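Local coordinates for protein Mono(ADP-ribosyl)transferase SpvB (Salmonella typhimurium, PDB 2GWM) that probably transfers ADP-ribose from NAD+ to host actin and so prevents its polymerisation, through the ADP-ribosyltransferase domain described here, at residues Q32-L37 and E51-A56; K116-D121 and S180-A185; Q168-Q173 and K191-M196. One frame throughout, in Å; residues are numbered along the deposited sequence.

How the contacts relate
Contacts 1 and 3 are buried, and contact 2 lies partly at the surface. Contact 1 joins two helices that precede the first strand of the domain, and its chemistry is almost wholly apolar. Contacts 2 and 3 lie across the chain's centre from it, with centres 35 and 42 Å away. These two are neighbours, their segments alternating along the chain, and they touch where D121 meets K191 and R192. Contact 2 pins one loop to another through two hydrogen bonds to S180 and packing against the W118 indole. Contact 3 packs a helix on a strand of the five-stranded sheet, with apolar groups in the middle and amides at one end.

Contact 1: Q32-L37 and E51-A56; sequences QAKETL and EEFKNA
The phenyl ring of F53 is the chief bump here, and A33, K34 and L37 together line the hollow it enters on helix 30-39. In F53, CG stands anti to the backbone N (chi1 176°), and from there the ring reaches across to the partner helix. A33 forms the back of the hollow: its CB lies in the plane of the ring, at the edge, 3.8 Å from F53 CZ. A methyl is small enough there for the rim to come close to the backbone. K34 supplies one wall. Its CG sits 3.6 Å from F53 CE1, and the extended chain beyond it runs over a ring face, placing K34 CE 4.3 Å from the F53 ring centroid as a CH-pi contact. A lysine suits this half-exposed place, since its methylenes cover the aromatic while the ammonium group stands higher above the same face, too far for more than a weak cation-pi attraction.

The helices 30-39 and 50-69 belong to the helical part of the ADP-ribosyltransferase domain that comes before its first strand. The short segments cross at 69°, their axes 10.9 Å apart, and no hydrogen bond links them, so the fit rests on shape. V18 and Y22 of helix 3-24 add to the packing, against A33 and F53.

L37 is the second bump, pushed the opposite way. Its CD1 meets the F53 ring obliquely, 3.6 Å from F53 CD1, and also rests 4.0 Å from A56 CB, while the other branch, L37 CD2, approaches A56 O at 3.8 Å. F53 and A56 lie three residues apart on their helix, and the forked leucine fits the dip between the large ring and the small methyl.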
ATOM      1  N   GLN A  32     -17.111 -12.466  -0.381  1.00 18.32           N
ATOM      2  CA  GLN A  32     -17.164 -11.078  -0.806  1.00 19.02           C
ATOM      3  C   GLN A  32     -16.514 -10.814  -2.144  1.00 18.80           C
ATOM      4  O   GLN A  32     -17.005 -10.000  -2.919  1.00 18.86           O
ATOM      5  CB  GLN A  32     -16.573 -10.166   0.273  1.00 20.39           C
ATOM      6  CG  GLN A  32     -17.418 -10.060   1.498  1.00 21.42           C
ATOM      7  CD  GLN A  32     -18.775  -9.522   1.139  1.00 25.67           C
ATOM      8  OE1 GLN A  32     -19.798 -10.206   1.285  1.00 28.67           O
ATOM      9  NE2 GLN A  32     -18.776  -8.320   0.531  1.00 30.24           N
ATOM     10  N   ALA A  33     -15.412 -11.495  -2.435  1.00 19.13           N
ATOM     11  CA  ALA A  33     -14.746 -11.394  -3.732  1.00 18.74           C
ATOM     12  C   ALA A  33     -15.750 -11.752  -4.819  1.00 18.51           C
ATOM     13  O   ALA A  33     -15.907 -11.027  -5.805  1.00 18.98           O
ATOM     14  CB  ALA A  33     -13.534 -12.289  -3.765  1.00 19.84           C
ATOM     15  N   LYS A  34     -16.470 -12.839  -4.614  1.00 18.88           N
ATOM     16  CA  LYS A  34     -17.387 -13.343  -5.639  1.00 18.81           C
ATOM     17  C   LYS A  34     -18.579 -12.384  -5.757  1.00 19.75           C
ATOM     18  O   LYS A  34     -19.033 -12.087  -6.854  1.00 20.59           O
ATOM     19  CB  LYS A  34     -17.841 -14.749  -5.269  1.00 19.68           C
ATOM     20  CG  LYS A  34     -16.737 -15.709  -5.537  1.00 21.44           C
ATOM     21  CD  LYS A  34     -17.074 -17.130  -5.075  1.00 23.25           C
ATOM     22  CE  LYS A  34     -15.981 -18.094  -5.637  1.00 27.76           C
ATOM     23  NZ  LYS A  34     -16.065 -19.455  -5.025  1.00 30.66           N
ATOM     24  N   GLU A  35     -19.022 -11.834  -4.629  1.00 20.92           N
ATOM     25  CA  GLU A  35     -20.119 -10.925  -4.671  1.00 20.74           C
ATOM     26  C   GLU A  35     -19.760  -9.652  -5.448  1.00 20.48           C
ATOM     27  O   GLU A  35     -20.566  -9.115  -6.200  1.00 21.75           O
ATOM     28  CB  GLU A  35     -20.662 -10.637  -3.253  1.00 23.08           C
ATOM     29  CG  GLU A  35     -22.119 -10.465  -3.194  1.00 30.69           C
ATOM     30  CD  GLU A  35     -22.934 -11.643  -3.778  1.00 31.05           C
ATOM     31  OE1 GLU A  35     -22.795 -12.830  -3.343  1.00 35.56           O
ATOM     32  OE2 GLU A  35     -23.728 -11.364  -4.697  1.00 40.50           O
ATOM     33  N   THR A  36     -18.533  -9.174  -5.259  1.00 20.39           N
ATOM     34  CA  THR A  36     -18.001  -8.058  -6.030  1.00 21.12           C
ATOM     35  C   THR A  36     -17.950  -8.324  -7.523  1.00 20.25           C
ATOM     36  O   THR A  36     -18.354  -7.506  -8.347  1.00 20.56           O
ATOM     37  CB  THR A  36     -16.628  -7.649  -5.501  1.00 22.57           C
ATOM     38  OG1 THR A  36     -16.765  -7.107  -4.174  1.00 25.31           O
ATOM     39  CG2 THR A  36     -15.931  -6.685  -6.476  1.00 23.48           C
ATOM     40  N   LEU A  37     -17.435  -9.484  -7.889  1.00 19.69           N
ATOM     41  CA  LEU A  37     -17.364  -9.828  -9.297  1.00 19.82           C
ATOM     42  C   LEU A  37     -18.723  -9.881  -9.947  1.00 19.49           C
ATOM     43  O   LEU A  37     -18.893  -9.436 -11.090  1.00 20.82           O
ATOM     44  CB  LEU A  37     -16.603 -11.107  -9.483  1.00 20.41           C
ATOM     45  CG  LEU A  37     -15.138 -11.045  -9.022  1.00 20.91           C
ATOM     46  CD1 LEU A  37     -14.567 -12.463  -9.078  1.00 21.26           C
ATOM     47  CD2 LEU A  37     -14.276 -10.101  -9.836  1.00 20.53           C
ATOM     48  N   GLU A  51     -11.420 -21.530 -12.219  1.00 28.96           N
ATOM     49  CA  GLU A  51     -10.723 -20.807 -13.269  1.00 27.72           C
ATOM     50  C   GLU A  51     -11.522 -19.561 -13.677  1.00 25.90           C
ATOM     51  O   GLU A  51     -10.939 -18.545 -13.938  1.00 24.77           O
ATOM     52  CB  GLU A  51     -10.328 -21.719 -14.457  1.00 29.35           C
ATOM     53  CG  GLU A  51      -8.990 -21.357 -15.240  1.00 32.40           C
ATOM     54  CD  GLU A  51      -7.803 -20.714 -14.458  1.00 37.95           C
ATOM     55  OE1 GLU A  51      -7.271 -21.282 -13.461  1.00 41.16           O
ATOM     56  OE2 GLU A  51      -7.360 -19.614 -14.894  1.00 42.96           O
ATOM     57  N   GLU A  52     -12.853 -19.629 -13.704  1.00 23.92           N
ATOM     58  CA  GLU A  52     -13.669 -18.464 -14.031  1.00 23.20           C
ATOM     59  C   GLU A  52     -13.413 -17.365 -13.011  1.00 22.11           C
ATOM     60  O   GLU A  52     -13.311 -16.187 -13.354  1.00 20.40           O
ATOM     61  CB  GLU A  52     -15.146 -18.834 -14.018  1.00 23.49           C
ATOM     62  CG  GLU A  52     -15.529 -19.538 -15.283  1.00 24.47           C
ATOM     63  CD  GLU A  52     -16.857 -20.242 -15.207  1.00 26.55           C
ATOM     64  OE1 GLU A  52     -17.457 -20.374 -14.100  1.00 26.27           O
ATOM     65  OE2 GLU A  52     -17.297 -20.658 -16.302  1.00 30.54           O
ATOM     66  N   PHE A  53     -13.371 -17.777 -11.746  1.00 21.43           N
ATOM     67  CA  PHE A  53     -13.122 -16.859 -10.631  1.00 20.86           C
ATOM     68  C   PHE A  53     -11.749 -16.213 -10.745  1.00 20.52           C
ATOM     69  O   PHE A  53     -11.609 -15.001 -10.662  1.00 20.40           O
ATOM     70  CB  PHE A  53     -13.206 -17.601  -9.302  1.00 21.26           C
ATOM     71  CG  PHE A  53     -12.874 -16.747  -8.131  1.00 21.49           C
ATOM     72  CD1 PHE A  53     -13.737 -15.727  -7.733  1.00 24.16           C
ATOM     73  CD2 PHE A  53     -11.696 -16.910  -7.448  1.00 22.52           C
ATOM     74  CE1 PHE A  53     -13.422 -14.944  -6.664  1.00 20.86           C
ATOM     75  CE2 PHE A  53     -11.394 -16.098  -6.389  1.00 22.91           C
ATOM     76  CZ  PHE A  53     -12.260 -15.125  -6.006  1.00 21.28           C
ATOM     77  N   LYS A  54     -10.720 -17.036 -10.927  1.00 21.25           N
ATOM     78  CA  LYS A  54      -9.366 -16.523 -11.050  1.00 21.71           C
ATOM     79  C   LYS A  54      -9.290 -15.540 -12.219  1.00 20.85           C
ATOM     80  O   LYS A  54      -8.732 -14.484 -12.092  1.00 22.01           O
ATOM     81  CB  LYS A  54      -8.374 -17.679 -11.297  1.00 22.09           C
ATOM     82  CG  LYS A  54      -6.935 -17.206 -11.501  1.00 24.77           C
ATOM     83  CD  LYS A  54      -5.978 -18.254 -11.859  1.00 27.25           C
ATOM     84  CE  LYS A  54      -4.597 -17.619 -12.071  1.00 28.45           C
ATOM     85  NZ  LYS A  54      -4.412 -17.173 -13.491  1.00 29.46           N
ATOM     86  N   ASN A  55      -9.835 -15.930 -13.382  1.00 20.60           N
ATOM     87  CA  ASN A  55      -9.762 -15.045 -14.569  1.00 20.62           C
ATOM     88  C   ASN A  55     -10.473 -13.736 -14.364  1.00 20.60           C
ATOM     89  O   ASN A  55      -9.987 -12.707 -14.777  1.00 23.29           O
ATOM     90  CB  ASN A  55     -10.282 -15.738 -15.830  1.00 21.39           C
ATOM     91  CG  ASN A  55      -9.396 -16.901 -16.273  1.00 24.91           C
ATOM     92  OD1 ASN A  55      -8.240 -17.044 -15.843  1.00 27.83           O
ATOM     93  ND2 ASN A  55      -9.927 -17.740 -17.150  1.00 28.38           N
ATOM     94  N   ALA A  56     -11.623 -13.759 -13.688  1.00 19.74           N
ATOM     95  CA  ALA A  56     -12.343 -12.542 -13.464  1.00 18.77           C
ATOM     96  C   ALA A  56     -11.623 -11.635 -12.465  1.00 18.71           C
ATOM     97  O   ALA A  56     -11.629 -10.386 -12.601  1.00 18.79           O
ATOM     98  CB  ALA A  56     -13.771 -12.907 -13.011  1.00 19.39           C
TER

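Contact 2: K116-D121 and S180-A185; sequences KAWIND and SDDATA
S180 is gripped by three consecutive residues, A117, W118 and I119. Its backbone N donates to A117 O at 2.7 Å in a nearly straight bond (166° at the hydrogen). Its hydroxyl OG, placed between the backbone N and the carbonyl carbon (chi1 67°), accepts from I119 N at 3.1 Å. The short side chain suits this place because CB can also lie over the face of the W118 indole, 4.0 Å from the centroid of the five-membered ring. D182 reaches the six-membered part of the same indole, its carboxylate plane 33° from that of the ring and its OD1 3.2 Å from W118 CZ3. The aliphatic part of K116 adds cover, with CD 3.9 Å from S180 CA, and A185 CB meets I119 CD1 at 4.0 Å.

In the next shell, T184 fixes the D182 carboxylate by two bonds to OD2: one from OG1 at 2.7 Å, nearly in line with the carboxylate C-O bond, and one from the backbone N, which comes from above the carboxylate plane. The latter closes an Asx turn, within a type I beta turn from D182 to A185. A water over the indole face accepts weak bonds from K116 NZ and D181 N. K116 N is hydrogen-bonded to S113 OG, and A117 pairs through its backbone with R178. The A117 side chain is about 6 Å from that of R81, a predicted active-site residue.

S180 OG also gives a weak hydrogen bond to D182 OD1; it thus ties the loop to the turn, and the D182 charge probably helps orient the hydroxyl.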
ATOM      1  N   LYS A 116       2.468  12.693   5.112  1.00 26.49           N
ATOM      2  CA  LYS A 116       2.712  12.296   6.482  1.00 28.39           C
ATOM      3  C   LYS A 116       2.607  10.796   6.715  1.00 27.75           C
ATOM      4  O   LYS A 116       1.990  10.082   5.950  1.00 28.52           O
ATOM      5  CB  LYS A 116       1.715  13.022   7.361  1.00 28.97           C
ATOM      6  CG  LYS A 116       0.349  12.394   7.320  1.00 32.52           C
ATOM      7  CD  LYS A 116      -0.596  13.159   8.218  1.00 35.31           C
ATOM      8  CE  LYS A 116      -1.661  13.941   7.448  1.00 38.59           C
ATOM      9  NZ  LYS A 116      -2.594  14.661   8.417  1.00 40.13           N
ATOM     10  N   ALA A 117       3.225  10.309   7.780  1.00 26.57           N
ATOM     11  CA  ALA A 117       2.974   8.908   8.186  1.00 26.46           C
ATOM     12  C   ALA A 117       2.099   8.875   9.420  1.00 26.21           C
ATOM     13  O   ALA A 117       2.260   9.683  10.337  1.00 27.09           O
ATOM     14  CB  ALA A 117       4.245   8.256   8.506  1.00 27.52           C
ATOM     15  N   TRP A 118       1.211   7.900   9.448  1.00 25.18           N
ATOM     16  CA  TRP A 118       0.454   7.589  10.642  1.00 27.27           C
ATOM     17  C   TRP A 118       1.324   6.771  11.546  1.00 24.87           C
ATOM     18  O   TRP A 118       1.877   5.736  11.198  1.00 25.99           O
ATOM     19  CB  TRP A 118      -0.843   6.856  10.294  1.00 30.81           C
ATOM     20  CG  TRP A 118      -1.808   7.879   9.684  1.00 34.89           C
ATOM     21  CD1 TRP A 118      -1.725   8.452   8.433  1.00 40.26           C
ATOM     22  CD2 TRP A 118      -2.898   8.495  10.335  1.00 38.12           C
ATOM     23  NE1 TRP A 118      -2.747   9.353   8.266  1.00 41.68           N
ATOM     24  CE2 TRP A 118      -3.479   9.399   9.420  1.00 39.24           C
ATOM     25  CE3 TRP A 118      -3.476   8.348  11.590  1.00 40.45           C
ATOM     26  CZ2 TRP A 118      -4.592  10.153   9.731  1.00 40.15           C
ATOM     27  CZ3 TRP A 118      -4.584   9.104  11.906  1.00 40.63           C
ATOM     28  CH2 TRP A 118      -5.137   9.995  10.973  1.00 41.13           C
ATOM     29  N   ILE A 119       1.459   7.277  12.751  1.00 22.28           N
ATOM     30  CA  ILE A 119       2.354   6.646  13.739  1.00 22.57           C
ATOM     31  C   ILE A 119       1.971   5.196  13.994  1.00 21.23           C
ATOM     32  O   ILE A 119       0.774   4.854  14.082  1.00 22.72           O
ATOM     33  CB  ILE A 119       2.320   7.457  15.000  1.00 21.05           C
ATOM     34  CG1 ILE A 119       2.938   8.855  14.794  1.00 20.68           C
ATOM     35  CG2 ILE A 119       3.012   6.686  16.173  1.00 21.61           C
ATOM     36  CD1 ILE A 119       2.701   9.821  15.892  1.00 23.65           C
ATOM     37  N   ASN A 120       2.980   4.343  14.036  1.00 21.24           N
ATOM     38  CA  ASN A 120       2.874   2.955  14.335  1.00 21.52           C
ATOM     39  C   ASN A 120       4.240   2.470  14.809  1.00 19.84           C
ATOM     40  O   ASN A 120       5.159   3.281  14.943  1.00 20.33           O
ATOM     41  CB  ASN A 120       2.452   2.177  13.081  1.00 24.98           C
ATOM     42  CG  ASN A 120       1.560   1.023  13.370  1.00 26.85           C
ATOM     43  OD1 ASN A 120       1.755   0.275  14.348  1.00 28.97           O
ATOM     44  ND2 ASN A 120       0.521   0.835  12.485  1.00 31.47           N
ATOM     45  N   ASP A 121       4.386   1.179  15.071  1.00 19.12           N
ATOM     46  CA  ASP A 121       5.698   0.709  15.539  1.00 20.11           C
ATOM     47  C   ASP A 121       6.835   0.943  14.546  1.00 18.78           C
ATOM     48  O   ASP A 121       7.984   1.129  14.935  1.00 19.39           O
ATOM     49  CB  ASP A 121       5.677  -0.716  16.118  1.00 21.51           C
ATOM     50  CG  ASP A 121       5.441  -1.860  15.101  1.00 22.92           C
ATOM     51  OD1 ASP A 121       6.073  -1.845  14.026  1.00 22.94           O
ATOM     52  OD2 ASP A 121       4.630  -2.803  15.436  1.00 24.43           O
ATOM     53  N   SER A 180       1.445  11.978  11.512  1.00 24.71           N
ATOM     54  CA  SER A 180       0.058  12.148  11.923  1.00 26.82           C
ATOM     55  C   SER A 180      -0.028  12.784  13.299  1.00 26.24           C
ATOM     56  O   SER A 180       0.784  12.484  14.140  1.00 27.65           O
ATOM     57  CB  SER A 180      -0.593  10.747  12.039  1.00 27.82           C
ATOM     58  OG  SER A 180      -0.036   9.915  13.140  1.00 30.52           O
ATOM     59  N   ASP A 181      -0.946  13.710  13.498  1.00 29.40           N
ATOM     60  CA  ASP A 181      -1.095  14.349  14.811  1.00 29.60           C
ATOM     61  C   ASP A 181      -2.547  14.246  15.239  1.00 29.68           C
ATOM     62  O   ASP A 181      -3.090  15.142  15.902  1.00 32.02           O
ATOM     63  CB  ASP A 181      -0.557  15.795  14.830  1.00 31.74           C
ATOM     64  CG  ASP A 181      -0.246  16.303  16.262  1.00 33.46           C
ATOM     65  OD1 ASP A 181       0.134  15.494  17.189  1.00 36.47           O
ATOM     66  OD2 ASP A 181      -0.338  17.551  16.478  1.00 40.61           O
ATOM     67  N   ASP A 182      -3.138  13.113  14.923  1.00 28.66           N
ATOM     68  CA  ASP A 182      -4.517  12.805  15.253  1.00 29.63           C
ATOM     69  C   ASP A 182      -4.705  12.550  16.770  1.00 29.62           C
ATOM     70  O   ASP A 182      -3.777  12.705  17.588  1.00 29.21           O
ATOM     71  CB  ASP A 182      -4.937  11.578  14.477  1.00 29.30           C
ATOM     72  CG  ASP A 182      -4.102  10.355  14.837  1.00 33.76           C
ATOM     73  OD1 ASP A 182      -2.945  10.263  14.374  1.00 38.03           O
ATOM     74  OD2 ASP A 182      -4.603   9.486  15.585  1.00 40.39           O
ATOM     75  N   ALA A 183      -5.926  12.161  17.129  1.00 28.77           N
ATOM     76  CA  ALA A 183      -6.334  12.055  18.526  1.00 28.99           C
ATOM     77  C   ALA A 183      -5.528  11.075  19.294  1.00 28.01           C
ATOM     78  O   ALA A 183      -5.483  11.127  20.508  1.00 27.84           O
ATOM     79  CB  ALA A 183      -7.795  11.630  18.615  1.00 29.38           C
ATOM     80  N   THR A 184      -4.947  10.118  18.622  1.00 24.94           N
ATOM     81  CA  THR A 184      -4.226   9.096  19.324  1.00 26.69           C
ATOM     82  C   THR A 184      -2.754   9.093  18.970  1.00 24.50           C
ATOM     83  O   THR A 184      -2.066   8.093  19.178  1.00 25.20           O
ATOM     84  CB  THR A 184      -4.776   7.754  18.934  1.00 26.80           C
ATOM     85  OG1 THR A 184      -4.609   7.615  17.494  1.00 34.19           O
ATOM     86  CG2 THR A 184      -6.211   7.629  19.467  1.00 31.96           C
ATOM     87  N   ALA A 185      -2.248  10.178  18.391  1.00 23.45           N
ATOM     88  CA  ALA A 185      -0.820  10.240  18.037  1.00 21.51           C
ATOM     89  C   ALA A 185       0.055  10.109  19.270  1.00 19.55           C
ATOM     90  O   ALA A 185      -0.164  10.856  20.222  1.00 19.74           O
ATOM     91  CB  ALA A 185      -0.537  11.590  17.399  1.00 22.36           C
TER
HETATM   92  O   HOH W   1      -2.985  12.820  11.221  1.00 70.08           O

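Contact 3: Q168-Q173 and K191-M196; sequences QDFASQ and KRIINM
Helix 168-173 crosses strand 192-196 at 70°, with the two axes 9.5 Å apart and the CA atoms of F170 and I193 being the nearest pair. The centre of the contact is I193, whose delta methyl fits between two residues three apart on the helix: I193 CD1 is 3.9 Å from Q173 CB and 4.0 Å from F170 CD1. A beta-branched isoleucine is at home in a strand, and its longer branch extends far enough to fill this groove. F170 CG lies anti to the backbone N (chi1 171°), and the ring beyond it crosses I193 obliquely. F170 CE1 also comes within 4.4 Å of R192 CA, at the margin of the contact.

Further along the strand the partners turn polar. Q173 touches I193 with CB, and its extended chain brings the amide beside that of N195, the two planes only 25° apart. Its NE2 is held from within the helix by D169 OD1, one turn earlier, at 2.9 Å, on the syn side of the carboxylate. That bond steadies the rotation of the Q173 amide.

I193 and N195 face helix 168-175, whereas R192 and I194 leave by the other side of the strand. The R192 guanidinium bonds T122 OG1 through NH1 and forms a salt bridge with D86 through NH2. Helix 168-175 thus packs on part of one face of the five-stranded mixed sheet, over strands 192-198 and 155-164, and helix 91-97 packs against residues on the other side of strand 192-198, a layered helix-sheet packing within the ADP-ribosyltransferase fold.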
ATOM      1  N   GLN A 168      19.952   9.868  19.390  1.00 18.70           N
ATOM      2  CA  GLN A 168      19.805  11.152  18.752  1.00 19.11           C
ATOM      3  C   GLN A 168      19.625  11.008  17.253  1.00 17.84           C
ATOM      4  O   GLN A 168      18.942  11.791  16.630  1.00 19.57           O
ATOM      5  CB  GLN A 168      20.998  12.104  19.076  1.00 18.83           C
ATOM      6  CG  GLN A 168      20.807  13.516  18.579  1.00 17.86           C
ATOM      7  CD  GLN A 168      19.526  14.163  19.020  1.00 16.69           C
ATOM      8  OE1 GLN A 168      19.057  13.912  20.120  1.00 18.04           O
ATOM      9  NE2 GLN A 168      19.029  15.110  18.210  1.00 17.47           N
ATOM     10  N   ASP A 169      20.305  10.067  16.625  1.00 19.08           N
ATOM     11  CA  ASP A 169      20.060   9.807  15.216  1.00 19.45           C
ATOM     12  C   ASP A 169      18.596   9.532  14.932  1.00 19.50           C
ATOM     13  O   ASP A 169      18.019  10.113  14.047  1.00 19.51           O
ATOM     14  CB  ASP A 169      20.954   8.655  14.754  1.00 19.48           C
ATOM     15  CG  ASP A 169      20.811   8.285  13.249  1.00 21.18           C
ATOM     16  OD1 ASP A 169      20.502   9.110  12.395  1.00 21.76           O
ATOM     17  OD2 ASP A 169      21.061   7.087  12.967  1.00 27.10           O
ATOM     18  N   PHE A 170      18.022   8.655  15.730  1.00 17.75           N
ATOM     19  CA  PHE A 170      16.579   8.383  15.597  1.00 18.49           C
ATOM     20  C   PHE A 170      15.759   9.630  15.836  1.00 17.13           C
ATOM     21  O   PHE A 170      14.833   9.933  15.086  1.00 19.46           O
ATOM     22  CB  PHE A 170      16.191   7.295  16.544  1.00 20.01           C
ATOM     23  CG  PHE A 170      14.716   7.060  16.679  1.00 19.29           C
ATOM     24  CD1 PHE A 170      14.075   6.226  15.765  1.00 19.24           C
ATOM     25  CD2 PHE A 170      13.999   7.615  17.694  1.00 18.72           C
ATOM     26  CE1 PHE A 170      12.709   5.954  15.968  1.00 21.26           C
ATOM     27  CE2 PHE A 170      12.693   7.333  17.876  1.00 20.30           C
ATOM     28  CZ  PHE A 170      12.055   6.551  16.947  1.00 19.01           C
ATOM     29  N   ALA A 171      16.054  10.351  16.934  1.00 18.51           N
ATOM     30  CA  ALA A 171      15.260  11.510  17.301  1.00 18.05           C
ATOM     31  C   ALA A 171      15.295  12.539  16.151  1.00 17.99           C
ATOM     32  O   ALA A 171      14.278  13.201  15.830  1.00 19.65           O
ATOM     33  CB  ALA A 171      15.809  12.138  18.541  1.00 19.03           C
ATOM     34  N   SER A 172      16.471  12.749  15.566  1.00 18.29           N
ATOM     35  CA  SER A 172      16.655  13.703  14.487  1.00 18.07           C
ATOM     36  C   SER A 172      15.931  13.213  13.253  1.00 18.49           C
ATOM     37  O   SER A 172      15.199  13.991  12.645  1.00 19.17           O
ATOM     38  CB  SER A 172      18.123  13.859  14.166  1.00 18.75           C
ATOM     39  OG  SER A 172      18.353  14.856  13.201  1.00 18.78           O
ATOM     40  N   GLN A 173      16.112  11.928  12.894  1.00 18.38           N
ATOM     41  CA  GLN A 173      15.407  11.459  11.683  1.00 19.53           C
ATOM     42  C   GLN A 173      13.932  11.573  11.839  1.00 18.76           C
ATOM     43  O   GLN A 173      13.195  11.965  10.929  1.00 20.45           O
ATOM     44  CB  GLN A 173      15.860  10.057  11.347  1.00 19.75           C
ATOM     45  CG  GLN A 173      17.300   9.974  10.846  1.00 22.09           C
ATOM     46  CD  GLN A 173      17.606   8.705  10.096  1.00 21.05           C
ATOM     47  OE1 GLN A 173      16.768   8.178   9.360  1.00 23.41           O
ATOM     48  NE2 GLN A 173      18.797   8.198  10.282  1.00 22.47           N
ATOM     49  N   LYS A 191       9.071   2.176  17.216  1.00 17.85           N
ATOM     50  CA  LYS A 191      10.213   1.348  17.478  1.00 18.02           C
ATOM     51  C   LYS A 191      11.347   1.541  16.490  1.00 19.08           C
ATOM     52  O   LYS A 191      12.527   1.421  16.818  1.00 19.95           O
ATOM     53  CB  LYS A 191       9.805  -0.115  17.466  1.00 20.19           C
ATOM     54  CG  LYS A 191      10.898  -1.061  17.893  1.00 23.64           C
ATOM     55  CD  LYS A 191      10.250  -2.172  18.738  1.00 31.46           C
ATOM     56  CE  LYS A 191      11.255  -2.906  19.572  1.00 35.97           C
ATOM     57  NZ  LYS A 191      12.042  -3.834  18.730  1.00 42.00           N
ATOM     58  N   ARG A 192      11.015   1.911  15.262  1.00 18.71           N
ATOM     59  CA  ARG A 192      12.014   2.024  14.233  1.00 19.34           C
ATOM     60  C   ARG A 192      11.515   2.845  13.068  1.00 18.66           C
ATOM     61  O   ARG A 192      10.304   2.959  12.807  1.00 18.40           O
ATOM     62  CB  ARG A 192      12.419   0.635  13.763  1.00 18.64           C
ATOM     63  CG  ARG A 192      11.281   0.002  12.967  1.00 20.75           C
ATOM     64  CD  ARG A 192      11.593  -1.432  12.590  1.00 22.93           C
ATOM     65  NE  ARG A 192      11.743  -2.373  13.704  1.00 22.36           N
ATOM     66  CZ  ARG A 192      10.744  -2.903  14.405  1.00 23.31           C
ATOM     67  NH1 ARG A 192       9.500  -2.513  14.171  1.00 22.84           N
ATOM     68  NH2 ARG A 192      10.986  -3.794  15.389  1.00 22.27           N
ATOM     69  N   ILE A 193      12.470   3.434  12.387  1.00 18.04           N
ATOM     70  CA  ILE A 193      12.337   3.975  11.054  1.00 18.62           C
ATOM     71  C   ILE A 193      13.088   3.085  10.119  1.00 19.95           C
ATOM     72  O   ILE A 193      14.216   2.708  10.378  1.00 19.78           O
ATOM     73  CB  ILE A 193      12.878   5.467  10.960  1.00 19.44           C
ATOM     74  CG1 ILE A 193      12.172   6.379  11.952  1.00 20.63           C
ATOM     75  CG2 ILE A 193      12.835   5.990   9.498  1.00 20.53           C
ATOM     76  CD1 ILE A 193      12.977   7.641  12.212  1.00 21.84           C
ATOM     77  N   ILE A 194      12.457   2.803   8.973  1.00 19.08           N
ATOM     78  CA  ILE A 194      13.107   2.051   7.935  1.00 18.89           C
ATOM     79  C   ILE A 194      13.131   2.959   6.737  1.00 19.42           C
ATOM     80  O   ILE A 194      12.109   3.370   6.226  1.00 19.92           O
ATOM     81  CB  ILE A 194      12.422   0.750   7.579  1.00 19.65           C
ATOM     82  CG1 ILE A 194      12.240  -0.110   8.809  1.00 19.81           C
ATOM     83  CG2 ILE A 194      13.261   0.015   6.527  1.00 20.12           C
ATOM     84  CD1 ILE A 194      11.538  -1.424   8.545  1.00 22.10           C
ATOM     85  N   ASN A 195      14.352   3.251   6.274  1.00 19.33           N
ATOM     86  CA  ASN A 195      14.618   4.035   5.064  1.00 18.87           C
ATOM     87  C   ASN A 195      14.721   3.045   3.913  1.00 19.15           C
ATOM     88  O   ASN A 195      15.580   2.161   3.914  1.00 18.76           O
ATOM     89  CB  ASN A 195      15.902   4.853   5.220  1.00 18.91           C
ATOM     90  CG  ASN A 195      15.828   5.818   6.352  1.00 21.22           C
ATOM     91  OD1 ASN A 195      16.648   5.754   7.333  1.00 23.89           O
ATOM     92  ND2 ASN A 195      14.926   6.760   6.225  1.00 17.74           N
ATOM     93  N   MET A 196      13.861   3.231   2.934  1.00 20.03           N
ATOM     94  CA  MET A 196      13.682   2.316   1.807  1.00 21.35           C
ATOM     95  C   MET A 196      13.745   3.078   0.517  1.00 20.52           C
ATOM     96  O   MET A 196      13.551   4.292   0.488  1.00 19.98           O
ATOM     97  CB  MET A 196      12.261   1.691   1.808  1.00 22.42           C
ATOM     98  CG  MET A 196      11.910   1.013   3.000  1.00 26.27           C
ATOM     99  SD  MET A 196      10.356   0.219   2.760  1.00 28.44           S
ATOM    100  CE  MET A 196      10.635  -1.212   3.676  1.00 32.35           C
TER